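Local coordinates for hypothetical protein EF2904 (Enterococcus faecalis, PDB 2AZ4) that is of unknown function but carries two zinc ions in a metallo-beta-lactamase fold and may bind RNA and act as an exonuclease, at residues E205-T210 with A393-Q398; G156-E161 with I177-H182; Y300-G305 with Q331-F336. All blocks are in the same frame, centred on the assembly; numbering follows the deposited sequence.

Contact 1 (E205-T210 with A393-Q398); sequences EKAKHT and ALIEPQ
Where helix 197-207 runs out, A207 begins the contact: its CB rests against CG1 of I395, while CG2 of the same isoleucine lies 3.4 Å from the A207 carbonyl O. That carbonyl also closes a type II turn, accepting the amide of T210. K208, the second residue of the turn, starts away from the partner segment but bends at chi2 (95°) and returns along it. Its NZ gives a hydrogen bond of 2.9 Å to L394 O, approaching from above the carbonyl plane, and meets OE2 of E396 in a weak salt bridge. A C-terminal carbonyl of helix 385-395 thus gains a cationic partner, which would suit the negative end of the helix dipole. K208 CG lies over the centre of one face of the H209 ring, 3.5 Å above the ring plane. H209 N donates almost straight (169°), in the carbonyl plane, to I395 O at 2.8 Å. Water 1, in the plane of the ring at its edge, joins H209 NE2 to E396 OE2; the carboxylate might favour a charged imidazole, while the nearby K208 ammonium would oppose it. From the other end of H209, the carbonyl O takes NE2 of Q398 at 2.9 Å. T210 lays CG2 beside CG2 of I395, 4.0 Å away, and turns OG1 elsewhere, to T185. Its O accepts Q398 N at 3.1 Å, nearly along the C=O axis. At E396, the first residue past the helix, positive phi redirects the backbone toward strand 399-403. The arrangement is that of two neighbouring alpha-to-beta connections, in which helices 197-207 and 385-395 pack together and lead into the adjacent parallel strands 212-216 and 399-403 of one metallo-beta-lactamase sheet.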
ATOM      1  N   GLU A 205       5.898   8.003  19.418  1.00 24.44           N
ATOM      2  CA  GLU A 205       5.851   9.039  20.458  1.00 25.19           C
ATOM      3  C   GLU A 205       4.463   9.660  20.624  1.00 24.84           C
ATOM      4  O   GLU A 205       4.033   9.961  21.748  1.00 24.66           O
ATOM      5  CB  GLU A 205       6.866  10.137  20.168  1.00 25.73           C
ATOM      6  CG  GLU A 205       6.869  11.294  21.186  1.00 31.41           C
ATOM      7  CD  GLU A 205       7.077  10.803  22.632  1.00 38.96           C
ATOM      8  OE1 GLU A 205       8.227  10.400  22.954  1.00 41.49           O
ATOM      9  OE2 GLU A 205       6.094  10.805  23.437  1.00 40.25           O
ATOM     10  N   LYS A 206       3.777   9.889  19.511  1.00 23.55           N
ATOM     11  CA  LYS A 206       2.406  10.388  19.558  1.00 23.11           C
ATOM     12  C   LYS A 206       1.464   9.306  20.087  1.00 22.34           C
ATOM     13  O   LYS A 206       0.453   9.603  20.734  1.00 21.72           O
ATOM     14  CB  LYS A 206       1.970  10.830  18.169  1.00 22.46           C
ATOM     15  CG  LYS A 206       2.584  12.133  17.700  1.00 24.94           C
ATOM     16  CD  LYS A 206       1.904  12.597  16.389  1.00 24.83           C
ATOM     17  CE  LYS A 206       2.110  14.071  16.131  1.00 27.94           C
ATOM     18  NZ  LYS A 206       1.092  14.936  16.803  1.00 29.25           N
ATOM     19  N   ALA A 207       1.806   8.049  19.811  1.00 21.52           N
ATOM     20  CA  ALA A 207       0.945   6.922  20.165  1.00 22.34           C
ATOM     21  C   ALA A 207       1.194   6.423  21.601  1.00 22.55           C
ATOM     22  O   ALA A 207       0.459   5.571  22.090  1.00 21.99           O
ATOM     23  CB  ALA A 207       1.117   5.774  19.181  1.00 21.71           C
ATOM     24  N   LYS A 208       2.247   6.934  22.235  1.00 22.43           N
ATOM     25  CA  LYS A 208       2.656   6.485  23.575  1.00 23.93           C
ATOM     26  C   LYS A 208       1.434   6.280  24.497  1.00 23.24           C
ATOM     27  O   LYS A 208       0.602   7.169  24.599  1.00 23.49           O
ATOM     28  CB  LYS A 208       3.580   7.538  24.200  1.00 23.62           C
ATOM     29  CG  LYS A 208       4.388   7.052  25.405  1.00 27.06           C
ATOM     30  CD  LYS A 208       5.779   6.590  25.002  1.00 28.46           C
ATOM     31  CE  LYS A 208       6.391   5.754  26.118  1.00 30.63           C
ATOM     32  NZ  LYS A 208       7.703   5.172  25.726  1.00 32.86           N
ATOM     33  N   HIS A 209       1.336   5.119  25.136  1.00 24.18           N
ATOM     34  CA  HIS A 209       0.342   4.871  26.201  1.00 25.07           C
ATOM     35  C   HIS A 209      -1.099   4.783  25.684  1.00 25.63           C
ATOM     36  O   HIS A 209      -2.068   4.939  26.457  1.00 25.37           O
ATOM     37  CB  HIS A 209       0.439   5.945  27.310  1.00 25.39           C
ATOM     38  CG  HIS A 209       1.780   6.009  27.972  1.00 26.46           C
ATOM     39  ND1 HIS A 209       2.353   7.198  28.382  1.00 27.68           N
ATOM     40  CD2 HIS A 209       2.655   5.030  28.315  1.00 25.90           C
ATOM     41  CE1 HIS A 209       3.526   6.949  28.938  1.00 27.44           C
ATOM     42  NE2 HIS A 209       3.726   5.642  28.921  1.00 28.20           N
ATOM     43  N   THR A 210      -1.251   4.533  24.379  1.00 25.43           N
ATOM     44  CA  THR A 210      -2.581   4.378  23.807  1.00 25.34           C
ATOM     45  C   THR A 210      -3.339   3.241  24.486  1.00 25.03           C
ATOM     46  O   THR A 210      -2.752   2.216  24.831  1.00 25.44           O
ATOM     47  CB  THR A 210      -2.549   4.186  22.258  1.00 24.40           C
ATOM     48  OG1 THR A 210      -3.883   4.282  21.741  1.00 25.30           O
ATOM     49  CG2 THR A 210      -1.959   2.856  21.863  1.00 24.16           C
ATOM     50  N   ALA A 393       7.379  -1.703  22.093  1.00 24.24           N
ATOM     51  CA  ALA A 393       8.201  -1.181  23.192  1.00 24.85           C
ATOM     52  C   ALA A 393       8.174   0.348  23.276  1.00 25.74           C
ATOM     53  O   ALA A 393       8.010   0.900  24.364  1.00 26.21           O
ATOM     54  CB  ALA A 393       9.640  -1.715  23.110  1.00 25.04           C
ATOM     55  N   LEU A 394       8.307   1.042  22.141  1.00 25.67           N
ATOM     56  CA  LEU A 394       8.241   2.505  22.145  1.00 26.05           C
ATOM     57  C   LEU A 394       6.882   3.062  22.552  1.00 25.95           C
ATOM     58  O   LEU A 394       6.814   4.085  23.230  1.00 26.56           O
ATOM     59  CB  LEU A 394       8.690   3.098  20.799  1.00 26.36           C
ATOM     60  CG  LEU A 394      10.176   3.016  20.440  1.00 26.64           C
ATOM     61  CD1 LEU A 394      10.323   3.095  18.932  1.00 28.96           C
ATOM     62  CD2 LEU A 394      10.958   4.114  21.127  1.00 26.78           C
ATOM     63  N   ILE A 395       5.807   2.388  22.161  1.00 25.75           N
ATOM     64  CA  ILE A 395       4.451   2.873  22.450  1.00 25.85           C
ATOM     65  C   ILE A 395       3.946   2.481  23.856  1.00 26.06           C
ATOM     66  O   ILE A 395       3.304   3.284  24.521  1.00 26.14           O
ATOM     67  CB  ILE A 395       3.445   2.369  21.378  1.00 25.42           C
ATOM     68  CG1 ILE A 395       3.689   3.074  20.039  1.00 25.95           C
ATOM     69  CG2 ILE A 395       2.002   2.531  21.837  1.00 25.52           C
ATOM     70  CD1 ILE A 395       3.080   2.340  18.846  1.00 23.40           C
ATOM     71  N   GLU A 396       4.239   1.250  24.274  1.00 26.73           N
ATOM     72  CA  GLU A 396       3.770   0.680  25.560  1.00 27.91           C
ATOM     73  C   GLU A 396       2.237   0.728  25.611  1.00 27.30           C
ATOM     74  O   GLU A 396       1.655   1.485  26.403  1.00 27.50           O
ATOM     75  CB  GLU A 396       4.420   1.368  26.783  1.00 27.98           C
ATOM     76  CG  GLU A 396       5.973   1.435  26.772  1.00 28.66           C
ATOM     77  CD  GLU A 396       6.540   1.982  28.093  1.00 29.54           C
ATOM     78  OE1 GLU A 396       6.199   1.403  29.145  1.00 30.11           O
ATOM     79  OE2 GLU A 396       7.305   2.992  28.093  1.00 33.24           O
ATOM     80  N   PRO A 397       1.579  -0.053  24.728  1.00 27.18           N
ATOM     81  CA  PRO A 397       0.128  -0.027  24.637  1.00 27.30           C
ATOM     82  C   PRO A 397      -0.498  -0.735  25.852  1.00 27.19           C
ATOM     83  O   PRO A 397       0.025  -1.749  26.314  1.00 26.27           O
ATOM     84  CB  PRO A 397      -0.150  -0.817  23.352  1.00 26.64           C
ATOM     85  CG  PRO A 397       0.971  -1.789  23.270  1.00 26.83           C
ATOM     86  CD  PRO A 397       2.165  -1.013  23.770  1.00 26.37           C
ATOM     87  N   GLN A 398      -1.596  -0.177  26.362  1.00 27.42           N
ATOM     88  CA  GLN A 398      -2.307  -0.780  27.473  1.00 27.23           C
ATOM     89  C   GLN A 398      -2.928  -2.090  27.012  1.00 27.60           C
ATOM     90  O   GLN A 398      -2.874  -3.108  27.718  1.00 27.47           O
ATOM     91  CB  GLN A 398      -3.359   0.181  28.006  1.00 27.70           C
ATOM     92  CG  GLN A 398      -2.784   1.462  28.609  1.00 28.24           C
ATOM     93  CD  GLN A 398      -3.857   2.454  28.985  1.00 30.48           C
ATOM     94  OE1 GLN A 398      -4.804   2.116  29.683  1.00 30.44           O
ATOM     95  NE2 GLN A 398      -3.726   3.686  28.506  1.00 31.01           N
TER
HETATM   96  O   HOH W   1       6.001   5.018  30.341  1.00 27.77           O

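Contact 2 (G156-E161 with I177-H182)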
ATOM      1  N   GLY A 156     -18.317  14.225  14.474  1.00 23.47           N
ATOM      2  CA  GLY A 156     -19.019  14.382  15.750  1.00 23.29           C
ATOM      3  C   GLY A 156     -17.996  14.615  16.850  1.00 23.73           C
ATOM      4  O   GLY A 156     -17.112  15.459  16.718  1.00 22.89           O
ATOM      5  N   GLU A 157     -18.091  13.828  17.916  1.00 24.34           N
ATOM      6  CA  GLU A 157     -17.153  13.935  19.020  1.00 25.46           C
ATOM      7  C   GLU A 157     -15.953  12.996  18.898  1.00 25.10           C
ATOM      8  O   GLU A 157     -15.187  12.843  19.847  1.00 26.36           O
ATOM      9  CB  GLU A 157     -17.883  13.720  20.338  1.00 25.88           C
ATOM     10  CG  GLU A 157     -18.786  14.883  20.691  1.00 27.16           C
ATOM     11  CD  GLU A 157     -19.330  14.762  22.110  1.00 32.22           C
ATOM     12  OE1 GLU A 157     -18.527  14.854  23.077  1.00 32.86           O
ATOM     13  OE2 GLU A 157     -20.560  14.575  22.249  1.00 32.25           O
ATOM     14  N   ILE A 158     -15.793  12.362  17.738  1.00 24.52           N
ATOM     15  CA  ILE A 158     -14.581  11.615  17.440  1.00 23.27           C
ATOM     16  C   ILE A 158     -13.550  12.510  16.764  1.00 23.74           C
ATOM     17  O   ILE A 158     -13.843  13.194  15.786  1.00 23.92           O
ATOM     18  CB  ILE A 158     -14.831  10.389  16.515  1.00 23.30           C
ATOM     19  CG1 ILE A 158     -16.058   9.599  16.947  1.00 21.34           C
ATOM     20  CG2 ILE A 158     -13.587   9.496  16.472  1.00 22.30           C
ATOM     21  CD1 ILE A 158     -16.402   8.464  15.991  1.00 22.17           C
ATOM     22  N   SER A 159     -12.329  12.477  17.277  1.00 23.76           N
ATOM     23  CA  SER A 159     -11.231  13.245  16.712  1.00 24.13           C
ATOM     24  C   SER A 159     -10.170  12.285  16.154  1.00 23.14           C
ATOM     25  O   SER A 159      -9.757  11.331  16.825  1.00 23.00           O
ATOM     26  CB  SER A 159     -10.652  14.156  17.795  1.00 24.74           C
ATOM     27  OG  SER A 159      -9.271  14.371  17.598  1.00 28.04           O
ATOM     28  N   VAL A 160      -9.778  12.496  14.903  1.00 22.09           N
ATOM     29  CA  VAL A 160      -8.869  11.569  14.227  1.00 21.34           C
ATOM     30  C   VAL A 160      -7.680  12.361  13.728  1.00 21.18           C
ATOM     31  O   VAL A 160      -7.838  13.305  12.946  1.00 21.66           O
ATOM     32  CB  VAL A 160      -9.542  10.829  13.035  1.00 21.47           C
ATOM     33  CG1 VAL A 160      -8.577   9.809  12.392  1.00 20.21           C
ATOM     34  CG2 VAL A 160     -10.849  10.157  13.453  1.00 20.39           C
ATOM     35  N   GLU A 161      -6.502  11.990  14.196  1.00 21.10           N
ATOM     36  CA  GLU A 161      -5.267  12.569  13.701  1.00 21.03           C
ATOM     37  C   GLU A 161      -4.615  11.618  12.708  1.00 20.28           C
ATOM     38  O   GLU A 161      -4.411  10.430  13.009  1.00 19.69           O
ATOM     39  CB  GLU A 161      -4.287  12.875  14.834  1.00 21.50           C
ATOM     40  CG  GLU A 161      -3.083  13.748  14.367  1.00 22.04           C
ATOM     41  CD  GLU A 161      -2.180  14.185  15.512  1.00 24.86           C
ATOM     42  OE1 GLU A 161      -2.643  14.150  16.668  1.00 28.59           O
ATOM     43  OE2 GLU A 161      -1.007  14.576  15.254  1.00 26.65           O
ATOM     44  N   ILE A 177      -6.931   8.062  17.283  1.00 18.65           N
ATOM     45  CA  ILE A 177      -8.376   8.277  17.398  1.00 19.60           C
ATOM     46  C   ILE A 177      -8.804   8.604  18.832  1.00 19.97           C
ATOM     47  O   ILE A 177      -8.542   7.834  19.742  1.00 19.61           O
ATOM     48  CB  ILE A 177      -9.128   7.030  16.860  1.00 18.79           C
ATOM     49  CG1 ILE A 177      -8.780   6.806  15.384  1.00 19.09           C
ATOM     50  CG2 ILE A 177     -10.673   7.163  17.034  1.00 20.08           C
ATOM     51  CD1 ILE A 177      -8.758   5.314  14.970  1.00 18.48           C
ATOM     52  N   ARG A 178      -9.461   9.741  19.030  1.00 20.91           N
ATOM     53  CA  ARG A 178      -9.923  10.078  20.364  1.00 22.27           C
ATOM     54  C   ARG A 178     -11.424  10.315  20.425  1.00 22.95           C
ATOM     55  O   ARG A 178     -11.989  10.981  19.552  1.00 22.26           O
ATOM     56  CB  ARG A 178      -9.156  11.287  20.919  1.00 22.29           C
ATOM     57  CG  ARG A 178      -7.711  10.938  21.235  1.00 24.87           C
ATOM     58  CD  ARG A 178      -6.992  12.150  21.748  1.00 30.96           C
ATOM     59  NE  ARG A 178      -5.651  12.273  21.190  1.00 34.91           N
ATOM     60  CZ  ARG A 178      -4.533  11.886  21.799  1.00 35.08           C
ATOM     61  NH1 ARG A 178      -4.574  11.322  23.000  1.00 34.47           N
ATOM     62  NH2 ARG A 178      -3.369  12.062  21.187  1.00 34.52           N
ATOM     63  N   THR A 179     -12.054   9.714  21.433  1.00 23.21           N
ATOM     64  CA  THR A 179     -13.373  10.138  21.924  1.00 24.67           C
ATOM     65  C   THR A 179     -13.122  10.764  23.306  1.00 25.63           C
ATOM     66  O   THR A 179     -12.000  10.659  23.830  1.00 25.64           O
ATOM     67  CB  THR A 179     -14.346   8.959  22.018  1.00 24.77           C
ATOM     68  OG1 THR A 179     -13.856   7.992  22.956  1.00 25.91           O
ATOM     69  CG2 THR A 179     -14.489   8.276  20.661  1.00 24.66           C
ATOM     70  N   PRO A 180     -14.127  11.442  23.900  1.00 26.19           N
ATOM     71  CA  PRO A 180     -13.841  12.117  25.181  1.00 26.77           C
ATOM     72  C   PRO A 180     -13.173  11.263  26.282  1.00 26.82           C
ATOM     73  O   PRO A 180     -12.412  11.796  27.077  1.00 27.29           O
ATOM     74  CB  PRO A 180     -15.217  12.614  25.614  1.00 27.43           C
ATOM     75  CG  PRO A 180     -15.917  12.859  24.301  1.00 26.28           C
ATOM     76  CD  PRO A 180     -15.516  11.678  23.473  1.00 26.20           C
ATOM     77  N   ASP A 181     -13.405   9.958  26.314  1.00 26.83           N
ATOM     78  CA  ASP A 181     -12.800   9.148  27.370  1.00 27.10           C
ATOM     79  C   ASP A 181     -11.721   8.192  26.897  1.00 26.41           C
ATOM     80  O   ASP A 181     -11.105   7.522  27.726  1.00 26.04           O
ATOM     81  CB  ASP A 181     -13.870   8.339  28.110  1.00 28.44           C
ATOM     82  CG  ASP A 181     -14.788   9.205  28.977  1.00 31.33           C
ATOM     83  OD1 ASP A 181     -14.456  10.377  29.286  1.00 35.98           O
ATOM     84  OD2 ASP A 181     -15.863   8.695  29.356  1.00 36.70           O
ATOM     85  N   HIS A 182     -11.509   8.092  25.577  1.00 24.86           N
ATOM     86  CA  HIS A 182     -10.594   7.080  25.044  1.00 23.86           C
ATOM     87  C   HIS A 182      -9.661   7.535  23.944  1.00 23.84           C
ATOM     88  O   HIS A 182      -9.972   8.449  23.172  1.00 22.62           O
ATOM     89  CB  HIS A 182     -11.366   5.844  24.578  1.00 23.07           C
ATOM     90  CG  HIS A 182     -12.244   5.274  25.636  1.00 24.19           C
ATOM     91  ND1 HIS A 182     -11.769   4.439  26.626  1.00 23.06           N
ATOM     92  CD2 HIS A 182     -13.563   5.453  25.889  1.00 24.10           C
ATOM     93  CE1 HIS A 182     -12.764   4.110  27.430  1.00 25.46           C
ATOM     94  NE2 HIS A 182     -13.862   4.708  27.004  1.00 25.34           N
TER
HETATM   95  O   HOH W   2      -4.547  12.415  18.638  1.00 39.20           O
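Strands 158-164 and 173-179 form an antiparallel beta hairpin in the second sheet of the metallo-beta-lactamase sandwich, and the contact lies at the end of the hairpin away from its loop. Backbone bonding comes first. S159 and R178 are a hydrogen-bonded pair: S159 N donates to R178 O, and R178 N to S159 O, both at 2.7 Å. Each bond is nearly straight and lies in the carbonyl plane, so both bonds of the pair are well formed. Both carbonyls also receive a CA-H...O contact, R178 O from I158 CA and S159 O from I177 CA, each at 3.4 Å. Next along is V160 with I177, a non-hydrogen-bonded pair.

Apolar packing occupies the face bearing V160 and I177. CG2 of I158 and CG2 of I177 meet at 3.8 Å, the two branches running alongside each other on this face, and V160 CG1 lies 4.2 Å from I177 CG1. Strand 30-34 of the other sheet receives this face, with I32 touching both V160 and I177, as expected of the interior of a sandwich. At the end of the hairpin the E157 chain runs perpendicular to P180, its OE1 in van der Waals contact with the proline CG.

Among the polar contacts, E157 OE2 forms a salt bridge with K28. On the face bearing S159 and R178, R178 bends at chi3 (-138°) and makes a cation-pi contact with F183. Water 2 spans the strands, accepting from R178 NE at 2.8 Å and donating to E161 OE1 at 3.2 Å.

Contact 3 (Y300-G305 with Q331-F336); sequences YYAESG and QVVNQF
A single short hydrogen bond carries this contact: Y300 OH donates to the carbonyl O of Q331 at 2.5 Å. The acceptor lies in the plane of the tyrosine ring, at the edge, and the hydroxyl in turn lies in the carbonyl plane of Q331. The edge-on approach also brings Y300 CE2 within 3.1 Å of Q331 O. The hydroxyl also accepts a bond of 2.8 Å from water 3, so its oxygen is gripped from two sides. That water accepts from V333 N at 3.0 Å and can donate to N334 OD1 at 3.1 Å, tying the tyrosine to the turn of chain beyond Q331. CG2 of V333 packs 3.8 Å from Y300 OH and 4.1 Å from A302 CB.

Both segments leave C-terminal ends of parallel strands in the six-stranded sheet, 298-300 and 328-331, with strand 278-282 between them; the tyrosine therefore reaches across the end of this middle strand. Its CG sits over the backbone, flanked by both N and C (chi1 75°), and this turns the ring toward Q331. The backbones of Y300 and Q331 are bonded to L281 and V280 of the middle strand, which anchors the tyrosine's backbone and the Q331 peptide on the sheet. Farther out, Q331 turns its amide away from the tyrosine, OE1 accepting E282 N and NE2 donating to N259 OD1.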
ATOM      1  N   TYR A 300      10.138   7.202 -21.538  1.00 16.98           N
ATOM      2  CA  TYR A 300       9.661   6.665 -22.807  1.00 16.55           C
ATOM      3  C   TYR A 300       8.197   6.282 -22.638  1.00 16.41           C
ATOM      4  O   TYR A 300       7.730   5.989 -21.520  1.00 16.37           O
ATOM      5  CB  TYR A 300      10.507   5.479 -23.291  1.00 16.72           C
ATOM      6  CG  TYR A 300      10.257   4.207 -22.542  1.00 16.61           C
ATOM      7  CD1 TYR A 300       9.538   3.164 -23.124  1.00 16.88           C
ATOM      8  CD2 TYR A 300      10.719   4.053 -21.223  1.00 17.29           C
ATOM      9  CE1 TYR A 300       9.310   1.988 -22.423  1.00 15.14           C
ATOM     10  CE2 TYR A 300      10.488   2.892 -20.513  1.00 16.25           C
ATOM     11  CZ  TYR A 300       9.778   1.873 -21.110  1.00 15.56           C
ATOM     12  OH  TYR A 300       9.529   0.725 -20.404  1.00 16.44           O
ATOM     13  N   TYR A 301       7.471   6.330 -23.745  1.00 16.01           N
ATOM     14  CA  TYR A 301       6.087   5.890 -23.782  1.00 17.00           C
ATOM     15  C   TYR A 301       5.983   4.411 -24.068  1.00 17.66           C
ATOM     16  O   TYR A 301       6.557   3.910 -25.038  1.00 17.42           O
ATOM     17  CB  TYR A 301       5.326   6.656 -24.847  1.00 16.68           C
ATOM     18  CG  TYR A 301       4.998   8.055 -24.428  1.00 16.62           C
ATOM     19  CD1 TYR A 301       3.989   8.291 -23.483  1.00 18.74           C
ATOM     20  CD2 TYR A 301       5.651   9.142 -24.994  1.00 17.64           C
ATOM     21  CE1 TYR A 301       3.664   9.578 -23.088  1.00 16.95           C
ATOM     22  CE2 TYR A 301       5.328  10.451 -24.612  1.00 18.65           C
ATOM     23  CZ  TYR A 301       4.320  10.640 -23.649  1.00 17.92           C
ATOM     24  OH  TYR A 301       3.986  11.897 -23.244  1.00 19.20           O
ATOM     25  N   ALA A 302       5.240   3.709 -23.217  1.00 19.01           N
ATOM     26  CA  ALA A 302       4.903   2.314 -23.469  1.00 20.24           C
ATOM     27  C   ALA A 302       3.452   2.219 -23.962  1.00 21.12           C
ATOM     28  O   ALA A 302       2.901   1.132 -24.106  1.00 21.52           O
ATOM     29  CB  ALA A 302       5.109   1.497 -22.210  1.00 20.15           C
ATOM     30  N   GLU A 303       2.839   3.370 -24.221  1.00 22.06           N
ATOM     31  CA  GLU A 303       1.459   3.439 -24.691  1.00 23.64           C
ATOM     32  C   GLU A 303       1.367   4.547 -25.742  1.00 23.59           C
ATOM     33  O   GLU A 303       2.272   5.368 -25.870  1.00 23.04           O
ATOM     34  CB  GLU A 303       0.506   3.699 -23.511  1.00 23.79           C
ATOM     35  CG  GLU A 303       0.461   2.524 -22.485  1.00 25.68           C
ATOM     36  CD  GLU A 303      -0.162   2.858 -21.109  1.00 27.21           C
ATOM     37  OE1 GLU A 303      -0.878   3.877 -20.963  1.00 28.98           O
ATOM     38  OE2 GLU A 303       0.078   2.055 -20.160  1.00 33.07           O
ATOM     39  N   SER A 304       0.279   4.561 -26.503  1.00 24.43           N
ATOM     40  CA  SER A 304       0.048   5.613 -27.483  1.00 25.07           C
ATOM     41  C   SER A 304      -0.480   6.915 -26.852  1.00 26.16           C
ATOM     42  O   SER A 304      -1.031   6.922 -25.755  1.00 26.77           O
ATOM     43  CB  SER A 304      -0.847   5.109 -28.622  1.00 25.16           C
ATOM     44  OG  SER A 304      -0.183   4.066 -29.336  1.00 23.26           O
ATOM     45  N   GLY A 305      -0.291   8.025 -27.545  1.00 27.18           N
ATOM     46  CA  GLY A 305      -0.724   9.307 -27.022  1.00 28.24           C
ATOM     47  C   GLY A 305       0.396   9.985 -26.261  1.00 28.68           C
ATOM     48  O   GLY A 305       1.547   9.526 -26.281  1.00 29.27           O
ATOM     49  N   GLN A 331      13.497   1.733 -17.061  1.00 15.96           N
ATOM     50  CA  GLN A 331      12.446   0.944 -16.444  1.00 15.52           C
ATOM     51  C   GLN A 331      11.764   0.109 -17.526  1.00 15.33           C
ATOM     52  O   GLN A 331      11.100   0.655 -18.418  1.00 14.64           O
ATOM     53  CB  GLN A 331      11.439   1.873 -15.755  1.00 16.32           C
ATOM     54  CG  GLN A 331      10.165   1.190 -15.208  1.00 14.63           C
ATOM     55  CD  GLN A 331       9.123   2.179 -14.691  1.00 15.64           C
ATOM     56  OE1 GLN A 331       9.167   3.352 -15.030  1.00 15.22           O
ATOM     57  NE2 GLN A 331       8.157   1.695 -13.874  1.00 15.22           N
ATOM     58  N   VAL A 332      11.904  -1.209 -17.460  1.00 14.81           N
ATOM     59  CA  VAL A 332      11.205  -2.075 -18.441  1.00 15.08           C
ATOM     60  C   VAL A 332       9.926  -2.614 -17.801  1.00 15.34           C
ATOM     61  O   VAL A 332       9.956  -3.108 -16.669  1.00 14.78           O
ATOM     62  CB  VAL A 332      12.110  -3.223 -18.969  1.00 15.25           C
ATOM     63  CG1 VAL A 332      12.662  -4.065 -17.813  1.00 14.74           C
ATOM     64  CG2 VAL A 332      11.372  -4.108 -19.988  1.00 14.52           C
ATOM     65  N   VAL A 333       8.805  -2.496 -18.518  1.00 16.16           N
ATOM     66  CA  VAL A 333       7.487  -2.866 -17.980  1.00 16.84           C
ATOM     67  C   VAL A 333       6.744  -3.961 -18.776  1.00 16.79           C
ATOM     68  O   VAL A 333       5.753  -4.534 -18.301  1.00 16.80           O
ATOM     69  CB  VAL A 333       6.577  -1.619 -17.825  1.00 17.61           C
ATOM     70  CG1 VAL A 333       7.205  -0.623 -16.850  1.00 18.11           C
ATOM     71  CG2 VAL A 333       6.298  -0.947 -19.204  1.00 17.48           C
ATOM     72  N   ASN A 334       7.202  -4.205 -20.003  1.00 17.63           N
ATOM     73  CA  ASN A 334       6.670  -5.218 -20.895  1.00 17.96           C
ATOM     74  C   ASN A 334       7.612  -5.426 -22.091  1.00 17.56           C
ATOM     75  O   ASN A 334       8.711  -4.905 -22.103  1.00 17.34           O
ATOM     76  CB  ASN A 334       5.248  -4.868 -21.373  1.00 18.56           C
ATOM     77  CG  ASN A 334       5.203  -3.581 -22.212  1.00 19.82           C
ATOM     78  OD1 ASN A 334       6.234  -2.972 -22.523  1.00 20.48           O
ATOM     79  ND2 ASN A 334       3.997  -3.171 -22.586  1.00 21.91           N
ATOM     80  N   GLN A 335       7.162  -6.199 -23.077  1.00 17.44           N
ATOM     81  CA  GLN A 335       7.971  -6.603 -24.231  1.00 17.44           C
ATOM     82  C   GLN A 335       9.350  -7.085 -23.826  1.00 17.00           C
ATOM     83  O   GLN A 335      10.346  -6.620 -24.370  1.00 16.56           O
ATOM     84  CB  GLN A 335       8.089  -5.467 -25.264  1.00 17.12           C
ATOM     85  CG  GLN A 335       6.787  -5.161 -25.971  1.00 18.48           C
ATOM     86  CD  GLN A 335       7.011  -4.318 -27.225  1.00 19.21           C
ATOM     87  OE1 GLN A 335       7.515  -4.813 -28.253  1.00 16.65           O
ATOM     88  NE2 GLN A 335       6.674  -3.037 -27.135  1.00 16.88           N
ATOM     89  N   PHE A 336       9.418  -7.998 -22.862  1.00 17.02           N
ATOM     90  CA  PHE A 336      10.732  -8.398 -22.326  1.00 18.77           C
ATOM     91  C   PHE A 336      11.549  -9.156 -23.371  1.00 18.65           C
ATOM     92  O   PHE A 336      12.768  -9.252 -23.255  1.00 18.23           O
ATOM     93  CB  PHE A 336      10.602  -9.200 -21.008  1.00 19.03           C
ATOM     94  CG  PHE A 336      10.148  -8.373 -19.847  1.00 20.12           C
ATOM     95  CD1 PHE A 336      11.065  -7.826 -18.970  1.00 21.74           C
ATOM     96  CD2 PHE A 336       8.789  -8.126 -19.636  1.00 21.75           C
ATOM     97  CE1 PHE A 336      10.632  -7.050 -17.885  1.00 22.65           C
ATOM     98  CE2 PHE A 336       8.355  -7.327 -18.555  1.00 21.50           C
ATOM     99  CZ  PHE A 336       9.265  -6.799 -17.699  1.00 21.10           C
TER
HETATM  100  O   HOH W   3       8.930  -1.786 -21.412  1.00 16.58           O

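Overall arrangement
Contacts 2, 1 and 3 sit on two separate sheets of one chain. Contact 2 closes first along the chain; contact 1 follows, joining segments 183 residues apart, and contact 3 falls within that interval. Contacts 1 and 2 have centres about 17 Å apart, serve the same seven-stranded sheet, and touch through a salt bridge from K206 NZ to E161 OE2 of 2.6 Å. Contact 3 belongs to the six-stranded parallel sheet, its centre about 46 Å from contact 1 and 47 Å from contact 2, on the opposite side of the chain's centre. The chain leaves the metallo-beta-lactamase sheet after strand 212-216 and returns to place strand 399-403 beside that strand, making the parallel sheet an insertion between neighbours.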